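Local structure of cyclic nucleotide-gated potassium channel mll3241 (Mesorhizobium loti, 4MUV) at residues A[86-91]-A[109-114]; A[20-25]-A[125-130]; A[12-17]-A[29-34]; A[47-52]-A[102-107]. The protein forms a homotetrameric membrane potassium channel activated by cAMP, whose cytoplasmic cyclic nucleotide-binding domain is the part in this chain. The protein carries 3 engineered substitutions. All coordinates share one frame; numbering follows the deposited sequence.

Contact 1 of 4, residues A[86-91]-A[109-114]; sequences MALISG and LHSADF. With PCG (cyclic guanosine monophosphate), chain C.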
loop_
_atom_site.group_PDB
_atom_site.type_symbol
_atom_site.label_atom_id
_atom_site.label_comp_id
_atom_site.label_asym_id
_atom_site.label_seq_id
_atom_site.Cartn_x
_atom_site.Cartn_y
_atom_site.Cartn_z
ATOM N N MET A 86 -0.129 8.590 -0.653
ATOM C CA MET A 86 -0.057 10.037 -0.806
ATOM C C MET A 86 -0.112 10.456 -2.260
ATOM O O MET A 86 -0.822 11.400 -2.601
ATOM C CB MET A 86 1.186 10.598 -0.113
ATOM C CG MET A 86 1.116 10.489 1.399
ATOM S SD MET A 86 2.670 10.792 2.261
ATOM C CE MET A 86 2.793 12.559 2.031
ATOM N N ALA A 87 0.618 9.761 -3.125
ATOM C CA ALA A 87 0.621 10.123 -4.546
ATOM C C ALA A 87 -0.741 9.879 -5.166
ATOM O O ALA A 87 -1.156 10.605 -6.072
ATOM C CB ALA A 87 1.652 9.330 -5.281
ATOM N N LEU A 88 -1.443 8.853 -4.689
ATOM C CA LEU A 88 -2.767 8.557 -5.222
ATOM C C LEU A 88 -3.804 9.608 -4.841
ATOM O O LEU A 88 -4.700 9.919 -5.632
ATOM C CB LEU A 88 -3.231 7.168 -4.800
ATOM C CG LEU A 88 -2.325 6.002 -5.169
ATOM C CD1 LEU A 88 -2.951 4.669 -4.765
ATOM C CD2 LEU A 88 -2.010 6.008 -6.643
ATOM N N ILE A 89 -3.667 10.161 -3.641
ATOM C CA ILE A 89 -4.587 11.212 -3.187
ATOM C C ILE A 89 -4.305 12.581 -3.781
ATOM O O ILE A 89 -5.222 13.308 -4.109
ATOM C CB ILE A 89 -4.494 11.423 -1.686
ATOM C CG1 ILE A 89 -4.938 10.172 -0.972
ATOM C CG2 ILE A 89 -5.383 12.641 -1.239
ATOM C CD1 ILE A 89 -4.522 10.132 0.495
ATOM N N SER A 90 -3.039 12.972 -3.824
ATOM C CA SER A 90 -2.674 14.320 -4.265
ATOM C C SER A 90 -2.441 14.430 -5.785
ATOM O O SER A 90 -2.509 15.519 -6.336
ATOM C CB SER A 90 -1.429 14.794 -3.507
ATOM O OG SER A 90 -0.303 14.068 -3.931
ATOM N N GLY A 91 -2.196 13.305 -6.458
ATOM C CA GLY A 91 -1.779 13.296 -7.858
ATOM C C GLY A 91 -0.340 13.724 -8.067
ATOM O O GLY A 91 0.159 13.823 -9.189
ATOM N N LEU A 109 -2.133 -2.397 -4.647
ATOM C CA LEU A 109 -3.443 -1.926 -5.048
ATOM C C LEU A 109 -3.259 -0.829 -6.082
ATOM O O LEU A 109 -2.688 0.224 -5.791
ATOM C CB LEU A 109 -4.164 -1.354 -3.835
ATOM C CG LEU A 109 -5.586 -0.852 -4.061
ATOM C CD1 LEU A 109 -6.488 -2.034 -4.378
ATOM C CD2 LEU A 109 -6.109 -0.100 -2.841
ATOM N N HIS A 110 -3.711 -1.087 -7.304
ATOM C CA HIS A 110 -3.576 -0.110 -8.369
ATOM C C HIS A 110 -4.521 1.067 -8.150
ATOM O O HIS A 110 -5.547 0.959 -7.490
ATOM C CB HIS A 110 -3.825 -0.768 -9.710
ATOM C CG HIS A 110 -2.662 -1.560 -10.218
ATOM N ND1 HIS A 110 -1.902 -2.392 -9.419
ATOM C CD2 HIS A 110 -2.137 -1.654 -11.459
ATOM C CE1 HIS A 110 -0.965 -2.968 -10.148
ATOM N NE2 HIS A 110 -1.082 -2.532 -11.388
ATOM N N SER A 111 -4.170 2.206 -8.721
ATOM C CA SER A 111 -4.908 3.445 -8.531
ATOM C C SER A 111 -6.411 3.311 -8.771
ATOM O O SER A 111 -7.204 3.806 -7.990
ATOM C CB SER A 111 -4.330 4.548 -9.419
ATOM O OG SER A 111 -4.973 5.776 -9.139
ATOM N N ALA A 112 -6.799 2.633 -9.851
ATOM C CA ALA A 112 -8.221 2.552 -10.148
ATOM C C ALA A 112 -8.966 1.898 -8.992
ATOM O O ALA A 112 -10.072 2.290 -8.632
ATOM C CB ALA A 112 -8.471 1.763 -11.409
ATOM N N ASP A 113 -8.368 0.854 -8.442
ATOM C CA ASP A 113 -9.014 0.107 -7.361
ATOM C C ASP A 113 -8.961 0.867 -6.030
ATOM O O ASP A 113 -9.880 0.761 -5.227
ATOM C CB ASP A 113 -8.403 -1.268 -7.273
ATOM C CG ASP A 113 -8.573 -2.017 -8.556
ATOM O OD1 ASP A 113 -9.735 -2.251 -8.956
ATOM O OD2 ASP A 113 -7.554 -2.356 -9.165
ATOM N N PHE A 114 -7.910 1.659 -5.827
ATOM C CA PHE A 114 -7.860 2.593 -4.710
ATOM C C PHE A 114 -9.007 3.594 -4.800
ATOM O O PHE A 114 -9.638 3.905 -3.774
ATOM C CB PHE A 114 -6.513 3.318 -4.719
ATOM C CG PHE A 114 -6.382 4.425 -3.709
ATOM C CD1 PHE A 114 -5.938 4.160 -2.425
ATOM C CD2 PHE A 114 -6.665 5.742 -4.051
ATOM C CE1 PHE A 114 -5.769 5.168 -1.511
ATOM C CE2 PHE A 114 -6.495 6.759 -3.127
ATOM C CZ PHE A 114 -6.067 6.465 -1.857
HETATM P PA PCG C . 3.958 8.381 -1.540
HETATM O O1A PCG C . 2.979 7.990 -2.627
HETATM O O2A PCG C . 4.360 9.812 -1.490
HETATM O "O5'" PCG C . 5.227 7.513 -1.694
HETATM C "C5'" PCG C . 6.103 7.406 -0.665
HETATM C "C4'" PCG C . 5.323 6.946 0.579
HETATM O "O4'" PCG C . 6.063 6.714 1.835
HETATM C "C3'" PCG C . 4.350 7.872 0.884
HETATM O "O3'" PCG C . 3.318 7.962 -0.148
HETATM C "C2'" PCG C . 3.837 7.344 2.285
HETATM O "O2'" PCG C . 2.761 6.430 2.073
HETATM C "C1'" PCG C . 4.951 6.708 2.858
HETATM N N9 PCG C . 5.466 7.268 4.072
HETATM C C8 PCG C . 5.513 6.672 5.309
HETATM N N7 PCG C . 5.953 7.515 6.245
HETATM C C5 PCG C . 6.200 8.692 5.580
HETATM C C6 PCG C . 6.682 9.963 6.046
HETATM O O6 PCG C . 6.995 10.240 7.230
HETATM N N1 PCG C . 6.799 10.918 5.065
HETATM C C2 PCG C . 6.439 10.722 3.741
HETATM N N2 PCG C . 6.577 11.739 2.870
HETATM N N3 PCG C . 5.977 9.525 3.258
HETATM C C4 PCG C . 5.873 8.533 4.255
#
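Leu88 lies over one face of the Phe114 ring: its CD1 sits 3.9 Å from the ring centroid and 23° off the normal, a CH-pi contact displaced toward the CG side, where CD1 to CG is 3.6 Å. Leu88 CB follows the ring along its CD2-CE2 side. The other methyl, CD2, branches off to Ser111 and rests 3.9 Å from its CB. Ile89 meets the ring differently, with CG1 at the edge, 4.0 Å from CZ. Phe114 reaches both because its chi1 of 173° swings CG opposite the backbone N and sends the ring back toward helix 85-90. That helix is the short one of the phosphate-binding cassette, the hallmark of cyclic nucleotide-binding domains, and its first turn faces the ligand: Ala87 N donates to O1A of the cyclic GMP phosphate at 3.0 Å, while Met86, its CG beside the backbone N (chi1 -68°) and chi2 extended, lays SD 3.6 Å from C3' of the ribose. A leucine in place of Phe114 would probably leave Leu88 CD1 without its ring face and open a gap beside Ile89 CG1. Met86 O accepts from both Ser90 N and Ser90 OG, the hydroxyl coming from above the carbonyl plane at 3.0 Å.

Contact 2 of 4, residues A[20-25]-A[125-130]; sequences VPLFQK and AEIFRK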
loop_
_atom_site.group_PDB
_atom_site.type_symbol
_atom_site.label_atom_id
_atom_site.label_comp_id
_atom_site.label_asym_id
_atom_site.label_seq_id
_atom_site.Cartn_x
_atom_site.Cartn_y
_atom_site.Cartn_z
ATOM N N VAL A 20 -4.149 -7.208 7.417
ATOM C CA VAL A 20 -4.402 -5.786 7.133
ATOM C C VAL A 20 -5.571 -5.280 7.963
ATOM O O VAL A 20 -6.711 -5.427 7.557
ATOM C CB VAL A 20 -4.702 -5.551 5.627
ATOM C CG1 VAL A 20 -4.887 -4.045 5.332
ATOM C CG2 VAL A 20 -3.574 -6.103 4.777
ATOM N N PRO A 21 -5.280 -4.631 9.104
ATOM C CA PRO A 21 -6.370 -4.190 9.973
ATOM C C PRO A 21 -7.342 -3.255 9.291
ATOM O O PRO A 21 -8.530 -3.281 9.601
ATOM C CB PRO A 21 -5.645 -3.435 11.087
ATOM C CG PRO A 21 -4.316 -4.041 11.137
ATOM C CD PRO A 21 -3.969 -4.351 9.715
ATOM N N LEU A 22 -6.847 -2.440 8.375
ATOM C CA LEU A 22 -7.698 -1.488 7.690
ATOM C C LEU A 22 -8.921 -2.162 7.084
ATOM O O LEU A 22 -10.001 -1.580 7.052
ATOM C CB LEU A 22 -6.915 -0.756 6.593
ATOM C CG LEU A 22 -7.618 0.428 5.938
ATOM C CD1 LEU A 22 -7.850 1.547 6.969
ATOM C CD2 LEU A 22 -6.771 0.954 4.780
ATOM N N PHE A 23 -8.743 -3.393 6.616
ATOM C CA PHE A 23 -9.795 -4.064 5.851
ATOM C C PHE A 23 -10.743 -4.874 6.713
ATOM O O PHE A 23 -11.734 -5.376 6.208
ATOM C CB PHE A 23 -9.187 -4.957 4.777
ATOM C CG PHE A 23 -8.446 -4.200 3.678
ATOM C CD1 PHE A 23 -8.719 -2.866 3.405
ATOM C CD2 PHE A 23 -7.484 -4.841 2.930
ATOM C CE1 PHE A 23 -8.040 -2.170 2.400
ATOM C CE2 PHE A 23 -6.785 -4.173 1.924
ATOM C CZ PHE A 23 -7.063 -2.827 1.654
ATOM N N GLN A 24 -10.442 -5.007 8.000
ATOM C CA GLN A 24 -11.412 -5.532 8.950
ATOM C C GLN A 24 -12.543 -4.482 8.917
ATOM O O GLN A 24 -13.685 -4.760 9.206
ATOM C CB GLN A 24 -10.788 -5.610 10.347
ATOM C CG GLN A 24 -11.025 -6.862 11.142
ATOM C CD GLN A 24 -10.414 -6.777 12.528
ATOM O OE1 GLN A 24 -10.305 -5.694 13.116
ATOM N NE2 GLN A 24 -9.992 -7.917 13.050
ATOM N N LYS A 25 -12.201 -3.258 8.529
ATOM C CA LYS A 25 -13.181 -2.184 8.476
ATOM C C LYS A 25 -14.203 -2.275 7.323
ATOM O O LYS A 25 -15.030 -1.368 7.187
ATOM C CB LYS A 25 -12.476 -0.824 8.486
ATOM C CG LYS A 25 -11.735 -0.582 9.790
ATOM C CD LYS A 25 -10.853 0.649 9.717
ATOM C CE LYS A 25 -10.003 0.785 10.967
ATOM N NZ LYS A 25 -8.805 1.633 10.729
ATOM N N ALA A 125 -11.462 6.104 3.209
ATOM C CA ALA A 125 -10.974 7.266 2.481
ATOM C C ALA A 125 -10.420 8.287 3.459
ATOM O O ALA A 125 -9.377 8.901 3.205
ATOM C CB ALA A 125 -12.074 7.880 1.682
ATOM N N GLU A 126 -11.109 8.485 4.579
ATOM C CA GLU A 126 -10.674 9.437 5.596
ATOM C C GLU A 126 -9.394 8.992 6.291
ATOM O O GLU A 126 -8.532 9.818 6.594
ATOM C CB GLU A 126 -11.786 9.668 6.629
ATOM C CG GLU A 126 -11.498 10.798 7.629
ATOM C CD GLU A 126 -11.554 12.184 6.997
ATOM O OE1 GLU A 126 -11.568 12.291 5.753
ATOM O OE2 GLU A 126 -11.592 13.179 7.749
ATOM N N ILE A 127 -9.275 7.686 6.552
ATOM C CA ILE A 127 -8.029 7.171 7.128
ATOM C C ILE A 127 -6.858 7.462 6.193
ATOM O O ILE A 127 -5.800 7.903 6.647
ATOM C CB ILE A 127 -8.111 5.679 7.455
ATOM C CG1 ILE A 127 -9.023 5.499 8.671
ATOM C CG2 ILE A 127 -6.723 5.077 7.725
ATOM C CD1 ILE A 127 -9.538 4.090 8.848
ATOM N N PHE A 128 -7.027 7.252 4.891
ATOM C CA PHE A 128 -5.933 7.552 3.952
ATOM C C PHE A 128 -5.613 9.054 3.957
ATOM O O PHE A 128 -4.450 9.453 3.965
ATOM C CB PHE A 128 -6.294 7.106 2.535
ATOM C CG PHE A 128 -6.293 5.610 2.316
ATOM C CD1 PHE A 128 -5.323 4.801 2.852
ATOM C CD2 PHE A 128 -7.297 5.025 1.568
ATOM C CE1 PHE A 128 -5.337 3.454 2.606
ATOM C CE2 PHE A 128 -7.307 3.682 1.318
ATOM C CZ PHE A 128 -6.329 2.890 1.847
ATOM N N ARG A 129 -6.658 9.879 3.945
ATOM C CA ARG A 129 -6.475 11.322 3.875
ATOM C C ARG A 129 -5.719 11.797 5.128
ATOM O O ARG A 129 -4.776 12.598 5.035
ATOM C CB ARG A 129 -7.825 12.050 3.739
ATOM C CG ARG A 129 -7.693 13.572 3.476
ATOM C CD ARG A 129 -9.039 14.300 3.479
ATOM N NE ARG A 129 -9.648 14.299 4.808
ATOM C CZ ARG A 129 -9.299 15.106 5.805
ATOM N NH1 ARG A 129 -8.345 16.010 5.649
ATOM N NH2 ARG A 129 -9.914 15.001 6.971
ATOM N N LYS A 130 -6.118 11.302 6.296
ATOM C CA LYS A 130 -5.452 11.699 7.539
ATOM C C LYS A 130 -4.036 11.152 7.657
ATOM O O LYS A 130 -3.160 11.820 8.181
ATOM C CB LYS A 130 -6.289 11.312 8.746
ATOM C CG LYS A 130 -7.532 12.163 8.883
ATOM C CD LYS A 130 -8.350 11.757 10.091
ATOM C CE LYS A 130 -9.608 12.587 10.184
ATOM N NZ LYS A 130 -10.541 12.109 11.239
#
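Residues 21-24 take helical backbone angles but lack a helix's regular bonds, and they lie beside the regular helix 125-130, the closest CA atoms being those of Leu22 and Ile127, 8.7 Å apart. Leu22 forks between two partners. Its CD1 packs 3.6 Å from Ile127 CD1, the two side chains running antiparallel alongside one another, and its CD2 lies 3.5 Å from Phe128 CZ, approaching the ring obliquely. The fork is aimed by a chi1 of -171°, which turns CG away from the backbone N and toward the helix. Lys25 also reaches Ile127: the two side chains meet tip to tip, with Lys25 NZ nearest at 3.2 Å from Ile127 CD1 and the extended chain's CD and CE lying alongside the same methyl. An alanine at Leu22 would probably leave Ile127 CD1 and Phe128 CZ without their shared partner, opening a gap between turn and helix. Around the contact, Leu22 also touches Phe61 of strand 58-64 and Ile124, while the Phe128 ring meets Phe114 of helix 111-120 and stands edge-to-face with Phe82, joining the C-terminal helix to the beta roll.

Contact 3 of 4, residues A[12-17]-A[29-34]; sequences RNWQLV and AVLVEI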
loop_
_atom_site.group_PDB
_atom_site.type_symbol
_atom_site.label_atom_id
_atom_site.label_comp_id
_atom_site.label_asym_id
_atom_site.label_seq_id
_atom_site.Cartn_x
_atom_site.Cartn_y
_atom_site.Cartn_z
ATOM N N ARG A 12 -2.118 -16.059 -3.194
ATOM C CA ARG A 12 -1.722 -15.761 -1.818
ATOM C C ARG A 12 -2.628 -14.714 -1.169
ATOM O O ARG A 12 -2.547 -14.471 0.044
ATOM C CB ARG A 12 -0.281 -15.180 -1.775
ATOM C CG ARG A 12 0.792 -15.917 -2.612
ATOM C CD ARG A 12 2.141 -15.182 -2.495
ATOM N NE ARG A 12 2.511 -15.078 -1.089
ATOM C CZ ARG A 12 3.411 -14.248 -0.544
ATOM N NH1 ARG A 12 4.064 -13.334 -1.270
ATOM N NH2 ARG A 12 3.639 -14.321 0.767
ATOM N N ASN A 13 -3.484 -14.060 -1.938
ATOM C CA ASN A 13 -4.044 -12.795 -1.468
ATOM C C ASN A 13 -4.946 -12.925 -0.263
ATOM O O ASN A 13 -4.836 -12.142 0.673
ATOM C CB ASN A 13 -4.836 -12.115 -2.558
ATOM C CG ASN A 13 -3.997 -11.546 -3.643
ATOM O OD1 ASN A 13 -2.796 -11.722 -3.670
ATOM N ND2 ASN A 13 -4.641 -10.866 -4.577
ATOM N N TRP A 14 -5.888 -13.868 -0.316
ATOM C CA TRP A 14 -6.824 -13.990 0.779
ATOM C C TRP A 14 -6.101 -14.348 2.080
ATOM O O TRP A 14 -6.408 -13.793 3.135
ATOM C CB TRP A 14 -7.896 -15.025 0.463
ATOM C CG TRP A 14 -8.970 -14.964 1.495
ATOM C CD1 TRP A 14 -9.138 -15.815 2.522
ATOM C CD2 TRP A 14 -9.978 -13.957 1.628
ATOM N NE1 TRP A 14 -10.194 -15.421 3.300
ATOM C CE2 TRP A 14 -10.733 -14.286 2.763
ATOM C CE3 TRP A 14 -10.323 -12.821 0.883
ATOM C CZ2 TRP A 14 -11.789 -13.530 3.193
ATOM C CZ3 TRP A 14 -11.404 -12.059 1.305
ATOM C CH2 TRP A 14 -12.127 -12.430 2.462
ATOM N N GLN A 15 -5.139 -15.271 2.014
ATOM C CA GLN A 15 -4.406 -15.649 3.221
ATOM C C GLN A 15 -3.741 -14.431 3.848
ATOM O O GLN A 15 -3.744 -14.253 5.074
ATOM C CB GLN A 15 -3.373 -16.737 2.933
ATOM C CG GLN A 15 -2.553 -17.148 4.173
ATOM C CD GLN A 15 -1.242 -16.357 4.325
ATOM O OE1 GLN A 15 -0.483 -16.199 3.366
ATOM N NE2 GLN A 15 -0.963 -15.886 5.533
ATOM N N LEU A 16 -3.164 -13.583 2.991
ATOM C CA LEU A 16 -2.409 -12.428 3.446
ATOM C C LEU A 16 -3.281 -11.286 3.931
ATOM O O LEU A 16 -2.835 -10.476 4.751
ATOM C CB LEU A 16 -1.519 -11.922 2.318
ATOM C CG LEU A 16 -0.355 -12.817 1.939
ATOM C CD1 LEU A 16 0.319 -12.332 0.658
ATOM C CD2 LEU A 16 0.665 -12.838 3.073
ATOM N N VAL A 17 -4.512 -11.175 3.443
ATOM C CA VAL A 17 -5.293 -9.996 3.781
ATOM C C VAL A 17 -5.708 -9.960 5.247
ATOM O O VAL A 17 -6.008 -8.891 5.783
ATOM C CB VAL A 17 -6.513 -9.786 2.831
ATOM C CG1 VAL A 17 -7.712 -10.651 3.204
ATOM C CG2 VAL A 17 -6.899 -8.299 2.772
ATOM N N ALA A 29 -18.612 -7.914 0.792
ATOM C CA ALA A 29 -18.542 -7.850 -0.670
ATOM C C ALA A 29 -17.423 -6.881 -1.101
ATOM O O ALA A 29 -16.746 -7.099 -2.129
ATOM C CB ALA A 29 -19.887 -7.464 -1.283
ATOM N N VAL A 30 -17.245 -5.782 -0.365
ATOM C CA VAL A 30 -16.195 -4.820 -0.659
ATOM C C VAL A 30 -14.818 -5.468 -0.444
ATOM O O VAL A 30 -13.929 -5.357 -1.293
ATOM C CB VAL A 30 -16.302 -3.517 0.159
ATOM C CG1 VAL A 30 -15.167 -2.557 -0.221
ATOM C CG2 VAL A 30 -17.617 -2.829 -0.096
ATOM N N LEU A 31 -14.648 -6.179 0.658
ATOM C CA LEU A 31 -13.370 -6.834 0.903
ATOM C C LEU A 31 -13.051 -7.831 -0.210
ATOM O O LEU A 31 -11.943 -7.874 -0.712
ATOM C CB LEU A 31 -13.390 -7.550 2.242
ATOM C CG LEU A 31 -12.079 -8.292 2.567
ATOM C CD1 LEU A 31 -10.900 -7.356 2.655
ATOM C CD2 LEU A 31 -12.237 -9.036 3.873
ATOM N N VAL A 32 -14.022 -8.646 -0.600
ATOM C CA VAL A 32 -13.745 -9.618 -1.643
ATOM C C VAL A 32 -13.403 -8.932 -2.972
ATOM O O VAL A 32 -12.459 -9.331 -3.656
ATOM C CB VAL A 32 -14.883 -10.637 -1.772
ATOM C CG1 VAL A 32 -14.694 -11.520 -2.993
ATOM C CG2 VAL A 32 -14.982 -11.490 -0.510
ATOM N N GLU A 33 -14.139 -7.878 -3.313
ATOM C CA GLU A 33 -13.873 -7.152 -4.544
ATOM C C GLU A 33 -12.430 -6.638 -4.549
ATOM O O GLU A 33 -11.697 -6.762 -5.553
ATOM C CB GLU A 33 -14.886 -6.011 -4.718
ATOM C CG GLU A 33 -15.003 -5.448 -6.120
ATOM C CD GLU A 33 -14.026 -4.332 -6.432
ATOM O OE1 GLU A 33 -13.373 -3.792 -5.507
ATOM O OE2 GLU A 33 -13.918 -3.974 -7.628
ATOM N N ILE A 34 -11.998 -6.058 -3.435
ATOM C CA ILE A 34 -10.669 -5.487 -3.345
ATOM C C ILE A 34 -9.606 -6.577 -3.373
ATOM O O ILE A 34 -8.594 -6.434 -4.059
ATOM C CB ILE A 34 -10.576 -4.590 -2.130
ATOM C CG1 ILE A 34 -11.460 -3.348 -2.344
ATOM C CG2 ILE A 34 -9.129 -4.202 -1.854
ATOM C CD1 ILE A 34 -10.977 -2.383 -3.485
#
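Trp14 and Leu31 join two helices of the N-terminal helical part of the domain, which packs against the beta roll on the side away from the nucleotide. The segments 13-17 and 29-34 run at 125° to each other, their axes no closer than 11.3 Å, so the space between is bridged chiefly by Trp14 and Leu31, and the contact is wholly apolar. In the aromatic part, the six-membered ring of Trp14 reaches across to Leu31 at about a right angle, CH2 lying 3.7 Å from Leu31 CD2. The indole gets there because chi1 of -170° carries CG opposite the backbone N and toward helix 28-37. Its CZ3 also meets Val32 CG2 at 4.1 Å. The aliphatic part belongs to Val17, one turn on, whose CG2 lies 4.1 Å from Leu31 CD1; Phe23 touches both side chains from the intervening loop. Among polar ties outside the pair, Asn13 ND2 bonds to the backbone O of Val35 and of Leu38, and Arg12, just ahead of the helix, forms a salt bridge with Glu64. Within its own segment, Val17 CG1 lies over one face of the Trp14 ring, 4.1 Å above the plane and displaced from its centre.

Contact 4 of 4, residues A[47-52]-A[102-107]; sequences AVICRI and TTVSLL
The interior of the beta roll of the cyclic nucleotide-binding domain is where Ile49 of strand 48-50 meets Val104 and Leu106 of strand 104-110. These strands belong to different sheets, and the backbones stay well apart, with the CA atoms of Ile49 and Leu106 10.1 Å from each other. Side-chain ends therefore do all the touching. Ile49 and Leu106 approach tip to tip, CD1 to CD1 at 4.0 Å, and Ile49 CG2 adds a second touch at 4.2 Å to Leu106 CD1. The same Ile49 CD1 lies 4.3 Å from Val104 CG1, so one methyl spans two inward-facing residues of the strand. In Ile49, CG1 stands opposite the carbonyl carbon (chi1 -60°) and the chain continues extended, which carries CD1 toward Leu106. Phe60 of strand 58-64 and Val43 extend this apolar cluster. The chain turns a corner at Ile49, where a classic beta bulge pairs Ile49 and Cys50 with Val98 of strand 97-100. Apolar packing between two facing antiparallel sheets is the core of the cupin-like beta roll.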
loop_
_atom_site.group_PDB
_atom_site.type_symbol
_atom_site.label_atom_id
_atom_site.label_comp_id
_atom_site.label_asym_id
_atom_site.label_seq_id
_atom_site.Cartn_x
_atom_site.Cartn_y
_atom_site.Cartn_z
ATOM N N ALA A 47 15.780 -3.566 -1.939
ATOM C CA ALA A 47 15.289 -3.105 -3.231
ATOM C C ALA A 47 14.336 -1.922 -3.060
ATOM O O ALA A 47 13.515 -1.878 -2.141
ATOM C CB ALA A 47 14.600 -4.242 -3.975
ATOM N N VAL A 48 14.419 -0.981 -3.988
ATOM C CA VAL A 48 13.540 0.180 -3.996
ATOM C C VAL A 48 12.178 -0.216 -4.539
ATOM O O VAL A 48 12.068 -0.880 -5.561
ATOM C CB VAL A 48 14.162 1.333 -4.818
ATOM C CG1 VAL A 48 13.177 2.449 -5.028
ATOM C CG2 VAL A 48 15.377 1.870 -4.087
ATOM N N ILE A 49 11.148 0.181 -3.812
ATOM C CA ILE A 49 9.759 -0.092 -4.161
ATOM C C ILE A 49 9.122 1.141 -4.829
ATOM O O ILE A 49 8.442 1.013 -5.855
ATOM C CB ILE A 49 8.970 -0.539 -2.926
ATOM C CG1 ILE A 49 9.602 -1.820 -2.343
ATOM C CG2 ILE A 49 7.532 -0.736 -3.296
ATOM C CD1 ILE A 49 9.243 -2.075 -0.940
ATOM N N CYS A 50 9.315 2.318 -4.223
ATOM C CA CYS A 50 9.001 3.518 -4.956
ATOM C C CYS A 50 10.038 4.564 -4.639
ATOM O O CYS A 50 10.731 4.522 -3.637
ATOM C CB CYS A 50 7.596 3.993 -4.662
ATOM S SG CYS A 50 7.358 4.381 -2.947
ATOM N N ARG A 51 10.222 5.442 -5.610
ATOM C CA ARG A 51 11.301 6.409 -5.587
ATOM C C ARG A 51 10.766 7.833 -5.566
ATOM O O ARG A 51 9.889 8.185 -6.335
ATOM C CB ARG A 51 12.210 6.224 -6.788
ATOM C CG ARG A 51 13.488 7.022 -6.607
ATOM C CD ARG A 51 14.477 6.751 -7.659
ATOM N NE ARG A 51 14.945 5.369 -7.719
ATOM C CZ ARG A 51 15.892 4.836 -6.947
ATOM N NH1 ARG A 51 16.462 5.525 -5.960
ATOM N NH2 ARG A 51 16.251 3.578 -7.155
ATOM N N ILE A 52 11.328 8.638 -4.685
ATOM C CA ILE A 52 10.968 10.045 -4.592
ATOM C C ILE A 52 10.985 10.694 -5.969
ATOM O O ILE A 52 11.901 10.488 -6.755
ATOM C CB ILE A 52 11.896 10.806 -3.597
ATOM C CG1 ILE A 52 11.350 12.205 -3.314
ATOM C CG2 ILE A 52 13.381 10.832 -4.053
ATOM C CD1 ILE A 52 12.085 12.900 -2.207
ATOM N N THR A 102 13.847 -5.787 5.430
ATOM C CA THR A 102 14.000 -7.208 5.267
ATOM C C THR A 102 13.275 -7.570 3.976
ATOM O O THR A 102 12.612 -6.731 3.363
ATOM C CB THR A 102 13.368 -7.955 6.456
ATOM O OG1 THR A 102 11.973 -7.644 6.551
ATOM C CG2 THR A 102 14.069 -7.606 7.760
ATOM N N THR A 103 13.373 -8.821 3.560
ATOM C CA THR A 103 12.504 -9.324 2.512
ATOM C C THR A 103 11.081 -9.023 2.934
ATOM O O THR A 103 10.730 -9.240 4.073
ATOM C CB THR A 103 12.648 -10.834 2.373
ATOM O OG1 THR A 103 14.028 -11.181 2.413
ATOM C CG2 THR A 103 12.003 -11.284 1.078
ATOM N N VAL A 104 10.252 -8.513 2.027
ATOM C CA VAL A 104 8.926 -8.050 2.409
ATOM C C VAL A 104 7.850 -8.558 1.446
ATOM O O VAL A 104 8.075 -8.636 0.244
ATOM C CB VAL A 104 8.921 -6.502 2.504
ATOM C CG1 VAL A 104 9.183 -5.843 1.129
ATOM C CG2 VAL A 104 7.641 -5.994 3.142
ATOM N N SER A 105 6.692 -8.953 1.980
ATOM C CA SER A 105 5.506 -9.261 1.181
ATOM C C SER A 105 4.550 -8.114 1.284
ATOM O O SER A 105 4.260 -7.603 2.382
ATOM C CB SER A 105 4.774 -10.546 1.610
ATOM O OG SER A 105 5.614 -11.635 1.364
ATOM N N LEU A 106 4.057 -7.731 0.118
ATOM C CA LEU A 106 3.159 -6.609 -0.064
ATOM C C LEU A 106 1.926 -7.061 -0.813
ATOM O O LEU A 106 1.997 -7.941 -1.656
ATOM C CB LEU A 106 3.843 -5.546 -0.935
ATOM C CG LEU A 106 5.206 -5.048 -0.526
ATOM C CD1 LEU A 106 5.814 -4.133 -1.576
ATOM C CD2 LEU A 106 5.125 -4.337 0.799
ATOM N N LEU A 107 0.807 -6.413 -0.534
ATOM C CA LEU A 107 -0.370 -6.458 -1.399
ATOM C C LEU A 107 -0.444 -5.107 -2.115
ATOM O O LEU A 107 -0.592 -4.065 -1.481
ATOM C CB LEU A 107 -1.645 -6.743 -0.597
ATOM C CG LEU A 107 -1.683 -8.113 0.079
ATOM C CD1 LEU A 107 -2.835 -8.193 1.050
ATOM C CD2 LEU A 107 -1.819 -9.208 -0.956
#

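In the fold
Along the chain contact 3 closes before contacts 4 and 1 open, while its segments alternate with those of contact 2, whose loop encloses contacts 4 and 1. Those two also alternate and share strand 104-110, contact 4 within the roll and contact 1, about 17 Å away between centres, where the strand passes into helix 111-120. Contacts 1 and 2 meet twice: Phe114 CE1 lies 3.4 Å from Phe128 CD2, tying helix 111-120 to helix 122-139, and Ile89 CD1 of the cassette helix lies 3.5 Å from Phe128 O. Contacts 2 and 3, centres about 14 Å apart, also touch. Continuous packing thus connects the N-terminal helices, the C-terminal helix and the phosphate-binding cassette, consistent with ligand binding being felt by the helices.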